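Rio2 kinase (Chaetomium thermophilum, PDB 4GYI) is an atypical RIO-family kinase that binds ADP and magnesium, carries an aspartyl phosphate, and acts as an ATPase in maturation of the pre-40S ribosomal subunit. Local coordinates at residues 74-79 and 147-152; 81-86 and 184-189; 222-227 and 313-318; 272-277 and 296-301. All coordinates share one frame; numbering follows the deposited sequence.

Contact 1: residues 74-79 and 147-152; sequences GYRLTY and RSTGSW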
# COMPACT_ATOMS: atom_id res chain seq x y z
N GLY A 74 -25.97 -15.25 8.65
CA GLY A 74 -25.89 -13.81 8.51
C GLY A 74 -25.17 -13.39 7.25
O GLY A 74 -25.27 -14.04 6.21
N TYR A 75 -24.44 -12.29 7.34
CA TYR A 75 -23.72 -11.78 6.18
C TYR A 75 -22.27 -11.45 6.53
O TYR A 75 -21.94 -11.17 7.68
CB TYR A 75 -24.41 -10.52 5.64
CG TYR A 75 -25.83 -10.76 5.16
CD1 TYR A 75 -26.10 -10.93 3.81
CD2 TYR A 75 -26.89 -10.82 6.06
CE1 TYR A 75 -27.39 -11.14 3.37
CE2 TYR A 75 -28.17 -11.03 5.62
CZ TYR A 75 -28.42 -11.19 4.28
OH TYR A 75 -29.70 -11.40 3.84
N ARG A 76 -21.41 -11.50 5.53
CA ARG A 76 -20.06 -11.00 5.72
C ARG A 76 -19.81 -9.85 4.77
O ARG A 76 -20.43 -9.75 3.71
CB ARG A 76 -19.02 -12.09 5.48
CG ARG A 76 -19.01 -12.61 4.06
CD ARG A 76 -17.88 -13.61 3.84
NE ARG A 76 -17.89 -14.11 2.47
CZ ARG A 76 -17.32 -13.48 1.45
NH1 ARG A 76 -16.71 -12.32 1.65
NH2 ARG A 76 -17.38 -13.99 0.24
N LEU A 77 -18.87 -9.00 5.15
CA LEU A 77 -18.38 -7.96 4.28
C LEU A 77 -17.58 -8.60 3.14
O LEU A 77 -16.85 -9.57 3.36
CB LEU A 77 -17.48 -7.06 5.11
CG LEU A 77 -17.07 -5.68 4.63
CD1 LEU A 77 -18.30 -4.81 4.46
CD2 LEU A 77 -16.12 -5.10 5.67
N THR A 78 -17.73 -8.10 1.92
CA THR A 78 -16.85 -8.54 0.84
C THR A 78 -15.71 -7.54 0.67
O THR A 78 -15.70 -6.49 1.31
CB THR A 78 -17.57 -8.68 -0.51
OG1 THR A 78 -18.05 -7.39 -0.92
CG2 THR A 78 -18.71 -9.67 -0.41
N TYR A 79 -14.75 -7.88 -0.17
CA TYR A 79 -13.67 -6.96 -0.48
C TYR A 79 -14.19 -5.66 -1.09
O TYR A 79 -13.70 -4.56 -0.77
CB TYR A 79 -12.66 -7.64 -1.41
CG TYR A 79 -12.03 -8.88 -0.81
CD1 TYR A 79 -11.26 -8.80 0.33
CD2 TYR A 79 -12.20 -10.13 -1.40
CE1 TYR A 79 -10.68 -9.90 0.88
CE2 TYR A 79 -11.62 -11.26 -0.85
CZ TYR A 79 -10.84 -11.13 0.29
OH TYR A 79 -10.24 -12.22 0.88
N ARG A 147 -6.38 -18.53 4.17
CA ARG A 147 -6.86 -17.57 5.16
C ARG A 147 -8.29 -17.17 4.82
O ARG A 147 -8.68 -17.21 3.67
CB ARG A 147 -5.97 -16.32 5.18
CG ARG A 147 -4.58 -16.59 5.68
CD ARG A 147 -3.74 -15.38 5.59
NE ARG A 147 -2.35 -15.68 5.26
CZ ARG A 147 -1.33 -15.37 6.03
NH1 ARG A 147 -1.56 -14.78 7.20
NH2 ARG A 147 -0.09 -15.63 5.65
N SER A 148 -9.05 -16.77 5.84
CA SER A 148 -10.39 -16.27 5.60
C SER A 148 -10.33 -14.87 5.01
O SER A 148 -9.28 -14.22 5.01
CB SER A 148 -11.17 -16.19 6.90
OG SER A 148 -10.69 -15.10 7.66
N THR A 149 -11.48 -14.43 4.51
CA THR A 149 -11.63 -13.10 3.93
C THR A 149 -11.27 -12.01 4.93
O THR A 149 -10.56 -11.05 4.59
CB THR A 149 -13.09 -12.91 3.43
OG1 THR A 149 -13.31 -13.73 2.28
CG2 THR A 149 -13.36 -11.48 3.05
N GLY A 150 -11.74 -12.17 6.16
CA GLY A 150 -11.46 -11.22 7.22
C GLY A 150 -9.97 -11.16 7.52
O GLY A 150 -9.45 -10.10 7.83
N SER A 151 -9.28 -12.29 7.42
CA SER A 151 -7.83 -12.27 7.68
C SER A 151 -7.08 -11.49 6.60
O SER A 151 -6.21 -10.69 6.93
CB SER A 151 -7.25 -13.68 7.82
OG SER A 151 -7.89 -14.40 8.86
N TRP A 152 -7.42 -11.71 5.33
CA TRP A 152 -6.76 -10.93 4.26
C TRP A 152 -7.02 -9.44 4.38
O TRP A 152 -6.13 -8.63 4.16
CB TRP A 152 -7.16 -11.42 2.87
CG TRP A 152 -6.58 -12.77 2.52
CD1 TRP A 152 -7.27 -13.89 2.19
CD2 TRP A 152 -5.19 -13.12 2.47
NE1 TRP A 152 -6.40 -14.92 1.93
CE2 TRP A 152 -5.11 -14.47 2.09
CE3 TRP A 152 -4.00 -12.43 2.71
CZ2 TRP A 152 -3.89 -15.16 1.95
CZ3 TRP A 152 -2.78 -13.11 2.57
CH2 TRP A 152 -2.74 -14.46 2.20

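Contact 2: residues 81-86 and 184-189; sequences GLDYLA and SRHTIV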
# COMPACT_ATOMS: atom_id res chain seq x y z
N GLY A 81 -17.05 -4.34 -0.53
CA GLY A 81 -17.64 -3.60 0.57
C GLY A 81 -16.64 -2.74 1.34
O GLY A 81 -16.92 -1.57 1.64
N LEU A 82 -15.48 -3.32 1.64
CA LEU A 82 -14.40 -2.61 2.34
C LEU A 82 -13.86 -1.45 1.50
O LEU A 82 -13.67 -0.34 2.01
CB LEU A 82 -13.27 -3.60 2.70
CG LEU A 82 -12.21 -3.11 3.70
CD1 LEU A 82 -12.83 -2.90 5.09
CD2 LEU A 82 -11.00 -4.04 3.78
N ASP A 83 -13.59 -1.71 0.22
CA ASP A 83 -13.22 -0.67 -0.76
C ASP A 83 -14.19 0.51 -0.65
O ASP A 83 -13.77 1.66 -0.44
CB ASP A 83 -13.31 -1.23 -2.21
CG ASP A 83 -12.27 -2.31 -2.51
OD1 ASP A 83 -11.35 -2.54 -1.69
OD2 ASP A 83 -12.36 -2.93 -3.61
N TYR A 84 -15.48 0.22 -0.77
CA TYR A 84 -16.52 1.26 -0.71
C TYR A 84 -16.45 2.04 0.60
O TYR A 84 -16.49 3.26 0.60
CB TYR A 84 -17.92 0.67 -0.89
CG TYR A 84 -18.39 0.59 -2.32
CD1 TYR A 84 -19.67 1.01 -2.68
CD2 TYR A 84 -17.57 0.08 -3.32
CE1 TYR A 84 -20.12 0.92 -3.98
CE2 TYR A 84 -18.01 -0.01 -4.63
CZ TYR A 84 -19.29 0.41 -4.96
OH TYR A 84 -19.72 0.32 -6.26
N LEU A 85 -16.33 1.32 1.71
CA LEU A 85 -16.22 1.96 3.02
C LEU A 85 -15.00 2.87 3.09
O LEU A 85 -15.09 3.97 3.61
CB LEU A 85 -16.15 0.92 4.13
CG LEU A 85 -17.49 0.26 4.46
CD1 LEU A 85 -17.29 -0.93 5.38
CD2 LEU A 85 -18.44 1.28 5.09
N ALA A 86 -13.87 2.41 2.55
CA ALA A 86 -12.67 3.24 2.50
C ALA A 86 -12.91 4.51 1.69
O ALA A 86 -12.55 5.59 2.12
CB ALA A 86 -11.49 2.47 1.92
N SER A 184 -7.05 5.12 5.11
CA SER A 184 -8.24 4.50 5.70
C SER A 184 -8.27 3.01 5.40
O SER A 184 -8.19 2.61 4.25
CB SER A 184 -9.51 5.16 5.20
OG SER A 184 -10.66 4.51 5.73
N ARG A 185 -8.37 2.20 6.45
CA ARG A 185 -8.43 0.75 6.28
C ARG A 185 -7.23 0.24 5.45
O ARG A 185 -6.07 0.44 5.84
CB ARG A 185 -9.77 0.34 5.67
CG ARG A 185 -10.95 0.70 6.56
CD ARG A 185 -12.23 0.79 5.76
NE ARG A 185 -13.42 1.00 6.59
CZ ARG A 185 -13.96 2.19 6.84
NH1 ARG A 185 -13.42 3.30 6.35
NH2 ARG A 185 -15.04 2.26 7.59
N HIS A 186 -7.50 -0.38 4.31
CA HIS A 186 -6.44 -0.92 3.45
C HIS A 186 -5.95 0.06 2.37
O HIS A 186 -5.33 -0.34 1.38
CB HIS A 186 -6.89 -2.22 2.78
CG HIS A 186 -8.14 -2.08 1.94
ND1 HIS A 186 -9.21 -1.30 2.31
CD2 HIS A 186 -8.49 -2.66 0.77
CE1 HIS A 186 -10.17 -1.40 1.40
NE2 HIS A 186 -9.75 -2.21 0.45
N THR A 187 -6.23 1.35 2.54
CA THR A 187 -5.99 2.29 1.44
C THR A 187 -5.13 3.46 1.85
O THR A 187 -5.10 3.84 3.02
CB THR A 187 -7.32 2.81 0.83
OG1 THR A 187 -7.94 3.74 1.73
CG2 THR A 187 -8.26 1.67 0.55
N ILE A 188 -4.42 4.03 0.89
CA ILE A 188 -3.68 5.25 1.16
C ILE A 188 -3.95 6.21 0.05
O ILE A 188 -4.00 5.80 -1.11
CB ILE A 188 -2.16 5.01 1.20
CG1 ILE A 188 -1.79 4.11 2.38
CG2 ILE A 188 -1.41 6.35 1.29
CD1 ILE A 188 -0.30 3.83 2.47
N VAL A 189 -4.14 7.48 0.39
CA VAL A 189 -4.20 8.53 -0.61
C VAL A 189 -2.88 9.27 -0.51
O VAL A 189 -2.48 9.66 0.57
CB VAL A 189 -5.37 9.52 -0.36
CG1 VAL A 189 -5.29 10.68 -1.35
CG2 VAL A 189 -6.70 8.81 -0.51

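Contact 3: residues 222-227 and 313-318; sequences AKHGLI and KRLDAA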
# COMPACT_ATOMS: atom_id res chain seq x y z
N ALA A 222 19.61 3.37 5.44
CA ALA A 222 20.22 2.52 6.47
C ALA A 222 20.71 3.34 7.66
O ALA A 222 20.57 2.91 8.81
CB ALA A 222 21.37 1.71 5.88
N LYS A 223 21.26 4.52 7.38
CA LYS A 223 21.66 5.45 8.43
C LYS A 223 20.48 5.86 9.31
O LYS A 223 20.66 6.20 10.47
CB LYS A 223 22.37 6.67 7.83
CG LYS A 223 21.90 8.02 8.36
CD LYS A 223 22.94 9.09 8.14
CE LYS A 223 24.18 8.81 8.98
NZ LYS A 223 25.33 9.68 8.63
N HIS A 224 19.27 5.80 8.76
CA HIS A 224 18.06 6.09 9.55
C HIS A 224 17.35 4.83 10.05
O HIS A 224 16.20 4.88 10.47
CB HIS A 224 17.09 6.99 8.78
CG HIS A 224 17.55 8.41 8.65
ND1 HIS A 224 17.10 9.42 9.47
CD2 HIS A 224 18.46 8.98 7.82
CE1 HIS A 224 17.69 10.56 9.14
NE2 HIS A 224 18.52 10.32 8.14
N GLY A 225 18.06 3.70 10.01
CA GLY A 225 17.53 2.46 10.58
C GLY A 225 16.66 1.61 9.66
O GLY A 225 16.06 0.63 10.10
N LEU A 226 16.62 1.94 8.38
CA LEU A 226 15.71 1.26 7.46
C LEU A 226 16.37 0.54 6.29
O LEU A 226 17.43 0.94 5.79
CB LEU A 226 14.69 2.25 6.91
CG LEU A 226 13.69 2.77 7.94
CD1 LEU A 226 12.90 3.91 7.35
CD2 LEU A 226 12.76 1.65 8.40
N ILE A 227 15.71 -0.54 5.87
CA ILE A 227 16.02 -1.24 4.65
C ILE A 227 14.71 -1.38 3.88
O ILE A 227 13.72 -1.89 4.42
CB ILE A 227 16.55 -2.63 4.94
CG1 ILE A 227 17.91 -2.54 5.64
CG2 ILE A 227 16.64 -3.46 3.67
CD1 ILE A 227 18.34 -3.85 6.22
N LYS A 313 17.97 10.45 12.89
CA LYS A 313 16.79 9.99 13.58
C LYS A 313 16.45 8.57 13.13
O LYS A 313 16.47 8.27 11.94
CB LYS A 313 15.62 10.93 13.28
CG LYS A 313 14.42 10.72 14.17
CD LYS A 313 13.24 11.59 13.79
CE LYS A 313 12.12 11.47 14.82
NZ LYS A 313 11.91 10.06 15.28
N ARG A 314 16.15 7.69 14.08
CA ARG A 314 15.81 6.30 13.76
C ARG A 314 14.37 6.22 13.30
O ARG A 314 13.45 6.27 14.12
CB ARG A 314 16.00 5.41 14.99
CG ARG A 314 17.42 5.30 15.50
CD ARG A 314 18.24 4.32 14.67
NE ARG A 314 17.66 2.98 14.67
CZ ARG A 314 18.08 1.97 15.43
NH1 ARG A 314 19.10 2.13 16.26
NH2 ARG A 314 17.48 0.79 15.34
N LEU A 315 14.17 6.08 11.99
CA LEU A 315 12.82 6.08 11.42
C LEU A 315 12.11 4.75 11.63
O LEU A 315 10.89 4.67 11.47
CB LEU A 315 12.87 6.42 9.94
CG LEU A 315 13.50 7.79 9.68
CD1 LEU A 315 13.26 8.26 8.26
CD2 LEU A 315 12.92 8.77 10.68
N ASP A 316 12.87 3.73 12.00
CA ASP A 316 12.32 2.39 12.17
C ASP A 316 11.53 2.24 13.46
O ASP A 316 11.25 1.13 13.91
CB ASP A 316 13.44 1.34 12.10
CG ASP A 316 14.62 1.68 12.99
OD1 ASP A 316 14.79 2.88 13.31
OD2 ASP A 316 15.38 0.76 13.36
N ALA A 317 11.17 3.37 14.05
CA ALA A 317 10.37 3.39 15.27
C ALA A 317 9.03 4.07 15.00
O ALA A 317 8.24 4.27 15.92
CB ALA A 317 11.12 4.10 16.37
N ALA A 318 8.79 4.42 13.74
CA ALA A 318 7.55 5.08 13.33
C ALA A 318 6.35 4.16 13.54
O ALA A 318 5.22 4.61 13.73
CB ALA A 318 7.63 5.53 11.87

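Contact 4: residues 272-277 and 296-301; sequences MYFDRD and PGPFYK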
# COMPACT_ATOMS: atom_id res chain seq x y z
N MET A 272 20.78 -9.96 4.68
CA MET A 272 20.21 -10.51 3.46
C MET A 272 19.35 -9.44 2.74
O MET A 272 19.46 -9.27 1.52
CB MET A 272 19.40 -11.77 3.77
CG MET A 272 18.65 -12.38 2.56
SD MET A 272 17.05 -11.63 2.12
CE MET A 272 16.06 -12.06 3.56
N TYR A 273 18.52 -8.71 3.48
CA TYR A 273 17.66 -7.68 2.88
C TYR A 273 18.47 -6.51 2.29
O TYR A 273 18.21 -6.06 1.18
CB TYR A 273 16.60 -7.16 3.86
CG TYR A 273 15.53 -8.17 4.24
CD1 TYR A 273 14.57 -8.58 3.31
CD2 TYR A 273 15.46 -8.69 5.53
CE1 TYR A 273 13.59 -9.50 3.66
CE2 TYR A 273 14.48 -9.61 5.89
CZ TYR A 273 13.55 -10.01 4.95
OH TYR A 273 12.58 -10.92 5.31
N PHE A 274 19.45 -6.04 3.05
CA PHE A 274 20.37 -5.02 2.54
C PHE A 274 21.02 -5.48 1.23
O PHE A 274 20.87 -4.82 0.20
CB PHE A 274 21.44 -4.70 3.58
CG PHE A 274 22.35 -3.57 3.18
CD1 PHE A 274 22.02 -2.26 3.46
CD2 PHE A 274 23.55 -3.83 2.52
CE1 PHE A 274 22.85 -1.21 3.10
CE2 PHE A 274 24.39 -2.80 2.16
CZ PHE A 274 24.04 -1.48 2.45
N ASP A 275 21.72 -6.61 1.29
CA ASP A 275 22.50 -7.10 0.14
C ASP A 275 21.61 -7.29 -1.08
O ASP A 275 22.04 -7.08 -2.20
CB ASP A 275 23.18 -8.42 0.47
CG ASP A 275 24.39 -8.24 1.38
OD1 ASP A 275 24.96 -7.14 1.41
OD2 ASP A 275 24.76 -9.22 2.06
N ARG A 276 20.37 -7.69 -0.83
CA ARG A 276 19.43 -7.97 -1.90
C ARG A 276 19.03 -6.69 -2.63
O ARG A 276 18.93 -6.68 -3.85
CB ARG A 276 18.21 -8.69 -1.36
CG ARG A 276 17.39 -9.37 -2.43
CD ARG A 276 16.24 -10.15 -1.81
NE ARG A 276 15.23 -9.26 -1.26
CZ ARG A 276 14.15 -9.65 -0.60
NH1 ARG A 276 13.92 -10.95 -0.41
NH2 ARG A 276 13.29 -8.76 -0.13
N ASP A 277 18.79 -5.63 -1.88
CA ASP A 277 18.49 -4.33 -2.47
C ASP A 277 19.65 -3.86 -3.37
O ASP A 277 19.45 -3.49 -4.54
CB ASP A 277 18.17 -3.28 -1.38
CG ASP A 277 16.71 -3.39 -0.83
OD1 ASP A 277 15.88 -4.16 -1.41
OD2 ASP A 277 16.38 -2.68 0.16
N PRO A 296 33.48 -1.46 -4.78
CA PRO A 296 32.98 -2.66 -4.10
C PRO A 296 31.89 -2.35 -3.07
O PRO A 296 31.91 -1.27 -2.46
CB PRO A 296 34.23 -3.22 -3.40
CG PRO A 296 35.38 -2.62 -4.16
CD PRO A 296 34.92 -1.26 -4.55
N GLY A 297 30.96 -3.27 -2.88
CA GLY A 297 29.87 -3.05 -1.95
C GLY A 297 28.79 -2.12 -2.49
O GLY A 297 28.52 -2.15 -3.69
N PRO A 298 28.17 -1.30 -1.62
CA PRO A 298 28.45 -1.23 -0.19
C PRO A 298 28.03 -2.51 0.51
O PRO A 298 27.20 -3.26 -0.02
CB PRO A 298 27.60 -0.05 0.29
CG PRO A 298 26.48 0.02 -0.65
CD PRO A 298 27.04 -0.41 -1.99
N PHE A 299 28.63 -2.81 1.65
CA PHE A 299 28.33 -4.03 2.36
C PHE A 299 27.58 -3.68 3.62
O PHE A 299 27.77 -2.60 4.19
CB PHE A 299 29.62 -4.77 2.72
CG PHE A 299 30.60 -4.86 1.60
CD1 PHE A 299 30.43 -5.80 0.59
CD2 PHE A 299 31.69 -4.02 1.55
CE1 PHE A 299 31.34 -5.89 -0.45
CE2 PHE A 299 32.60 -4.10 0.52
CZ PHE A 299 32.42 -5.05 -0.49
N TYR A 300 26.73 -4.60 4.06
CA TYR A 300 25.92 -4.41 5.26
C TYR A 300 26.73 -4.05 6.51
O TYR A 300 26.34 -3.17 7.27
CB TYR A 300 25.10 -5.67 5.53
CG TYR A 300 24.33 -5.62 6.83
CD1 TYR A 300 23.14 -4.91 6.92
CD2 TYR A 300 24.79 -6.29 7.96
CE1 TYR A 300 22.42 -4.87 8.11
CE2 TYR A 300 24.09 -6.25 9.15
CZ TYR A 300 22.90 -5.54 9.22
OH TYR A 300 22.19 -5.51 10.40
N LYS A 301 27.86 -4.73 6.73
CA LYS A 301 28.63 -4.47 7.94
C LYS A 301 29.15 -3.03 7.99
O LYS A 301 29.28 -2.47 9.07
CB LYS A 301 29.79 -5.46 8.13
CG LYS A 301 29.94 -6.49 7.03
CD LYS A 301 30.78 -5.97 5.87
CE LYS A 301 32.24 -5.77 6.26
NZ LYS A 301 33.09 -5.48 5.07
O HOH W 1 25.81 -5.72 -0.91

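Contact 1: residues 74-79 and 147-152
Arg76, on the short strand 75-77, sends its side chain across that of Thr149 at about a right angle. Its chain is extended from CG to NE, and the guanidinium presents one face to Thr149 OG1, while Arg76 NH1 lies 3.7 Å from Thr149 CG2. The same NH1 turns back to its own strand in a weak 3.2 Å hydrogen bond to Leu77 O. Leu77 adds little across the contact beyond its carbonyl: Leu77 O is 4.0 Å from Thr149 CG2, and the side chain packs on helix 14-26. The strand pairs with strand 64-68 as the beta hairpin, or wing, of the N-terminal winged-helix domain, and what it meets here is the first turn of helix 149-172 in the RIO kinase domain. Thr78 is the N-cap of helix 79-92, its OG1 taking Gly81 N. Tyr79 opens that helix and does most of the touching. Thr149 CG2 sits over the face of its ring in a CH-pi contact, 4.1 Å from the centroid and 27° off the normal. Tyr79 OH passes on to the helix itself, 3.5 Å from Thr149 CA and 3.7 Å from Trp152 CD1. An alanine in place of Tyr79 would probably leave the Thr149 methyl without its aromatic face and open a gap beside Trp152 and Tyr143, whose ring stacks on that of Tyr79. The indole of Trp152 is held separately, by a hydrogen bond from NE1 to Leu144 O.

Contact 2: residues 81-86 and 184-189
The chain reverses in a type II' beta turn from Ser184 to Thr187, closed by Thr187 N to Ser184 O at 2.9 Å, and this turn meets helix 79-92 with the Ala86 and Ser184 CA atoms 5.6 Å apart. It is the hairpin between strands 180-184 and 187-191 of the kinase N-lobe sheet, set against a helix of the winged-helix domain. His186 carries the polar part of the contact: NE2 donates to Asp83 OD1 at 2.7 Å with an N-H...O angle of 166°. It meets this oxygen nearly along its C-O axis; Asp83 OD1 lies in the plane of the imidazole, and carboxylate and ring are only 12° apart. The salt bridge from Arg128 to Asp83 OD2 gives the carboxylate a second hold. The ring is sandwiched as well, with Leu82 CD2 over one face, 3.7 Å from the centroid, and Thr187 CG2 over the opposite one. His186 ND1, buried here, has no partner in the model. Arg185 lays its extended chain by the helix, CD 3.8 Å from Leu82 CD1, and Leu85 CB rests against one face of its guanidinium. The charge is answered by Glu24 at NE, while NH1 reaches Thr89 and, weakly, Ser184 OG. Ala86 CB packs 3.6 Å from Thr187 CG2; Thr187 OG1 itself bonds to Ser184 O and to His90 NE2.

Contact 3: residues 222-227 and 313-318
His224 and the backbone of 313-315 make the two hydrogen bonds of this contact. Leu315 N donates to His224 O at 2.8 Å, and His224 ND1 donates to Lys313 O, meeting a lone pair in the carbonyl plane although that oxygen is tilted 30° out of the imidazole plane. The loop is thus fastened on both sides of Arg314. The charged pair lies within the loop: Arg314 grips Asp316 side-on, NE to OD1 at 3.2 Å and NH2 to OD2 at 2.9 Å, each oxygen using its syn lone pair. This holds the carboxylate, which also bonds Ser264 OG, beside Gly225, where a CB would clash with Asp316 OD1. Gly225, at positive phi, is the C-prime residue of the Schellman motif that ends helix 207-223. An alanine at Asp316 would probably leave Arg314 with Asp266 as its remaining carboxylate mate, take a partner from Ser264 OG, and let the guanidinium turn more freely. Apolar contacts complete the set. The Leu226 and Leu315 side chains cross at about a right angle, CD1 of Leu226 being 3.6 Å from CB of Leu315, while Leu226 CD2 lies 3.8 Å from Asp316 CB. Around this, Leu226 and Leu315 both rest on Leu170 of helix 149-172, the His224 ring meets Phe175 edge-to-face, and strand 226-227 pairs with strand 263-264, where the loop is held through Asp316 to Ser264 and Arg314 to Asp266 just beyond.

Contact 4: residues 272-277 and 296-301
Helix 270-289 of the kinase C-lobe here meets the start of the short helix 300-304, together with the proline-containing loop that leads into it. Phe274 is the main side chain on the long helix. Its CG is anti to the backbone N (chi1 -175°), on the side of the 298-300 backbone, and the CE2 edge of the ring does the touching: CE2 is 3.5 Å from Tyr300 N and 3.6 Å from Pro298 O. That carbonyl oxygen lies at the ring edge, near its plane, where the slightly positive aromatic hydrogens would suit it. Farther round the rim, Phe274 CZ stands 4.2 Å from Pro298 CG. Pro298 follows a cis peptide bond, which bends the loop just before it reaches the ring.

Tyr300 comes in from the helix start. Its CD1 lies 3.8 Å from Phe274 CB, so the tyrosine ring meets the root of the phenylalanine and not its far end, the two side chains crossing obliquely. Tyr300 OH goes on to a hydrogen bond with Met265 O. No direct hydrogen bond joins the segments, but one water does: it donates to Asp275 OD1 at 2.8 Å and to Pro298 O at 3.0 Å. Pro298 O therefore faces both the water and the phenyl edge. On the inner side, Phe274 and Pro298 share Leu219 of helix 207-223 as a neighbour. The arrangement is that of an aromatic side chain from one C-lobe helix, wedged between a second helix and the N-cap turn of a third, at the periphery of a kinase-like fold.

Overall arrangement
Contacts 1 and 2 both join the winged-helix domain to the kinase domain and touch through Leu77, which packs on Leu82 and Leu85; strand 75-77 leads directly into helix 79-92. Contact 2 is buried and mixes a histidine-carboxylate hydrogen bond with close packing, whereas contact 1 is partly buried and has no hydrogen bond across it. Contacts 3 and 4 lie on the other side of the chain's centre from contact 1, with Ile227 against Tyr273 and Ala222 against Phe274 linking them. Contact 3 relies on backbone carbonyls and a salt bridge within its loop; contact 4, at the surface, uses an aromatic ring and a bridging water.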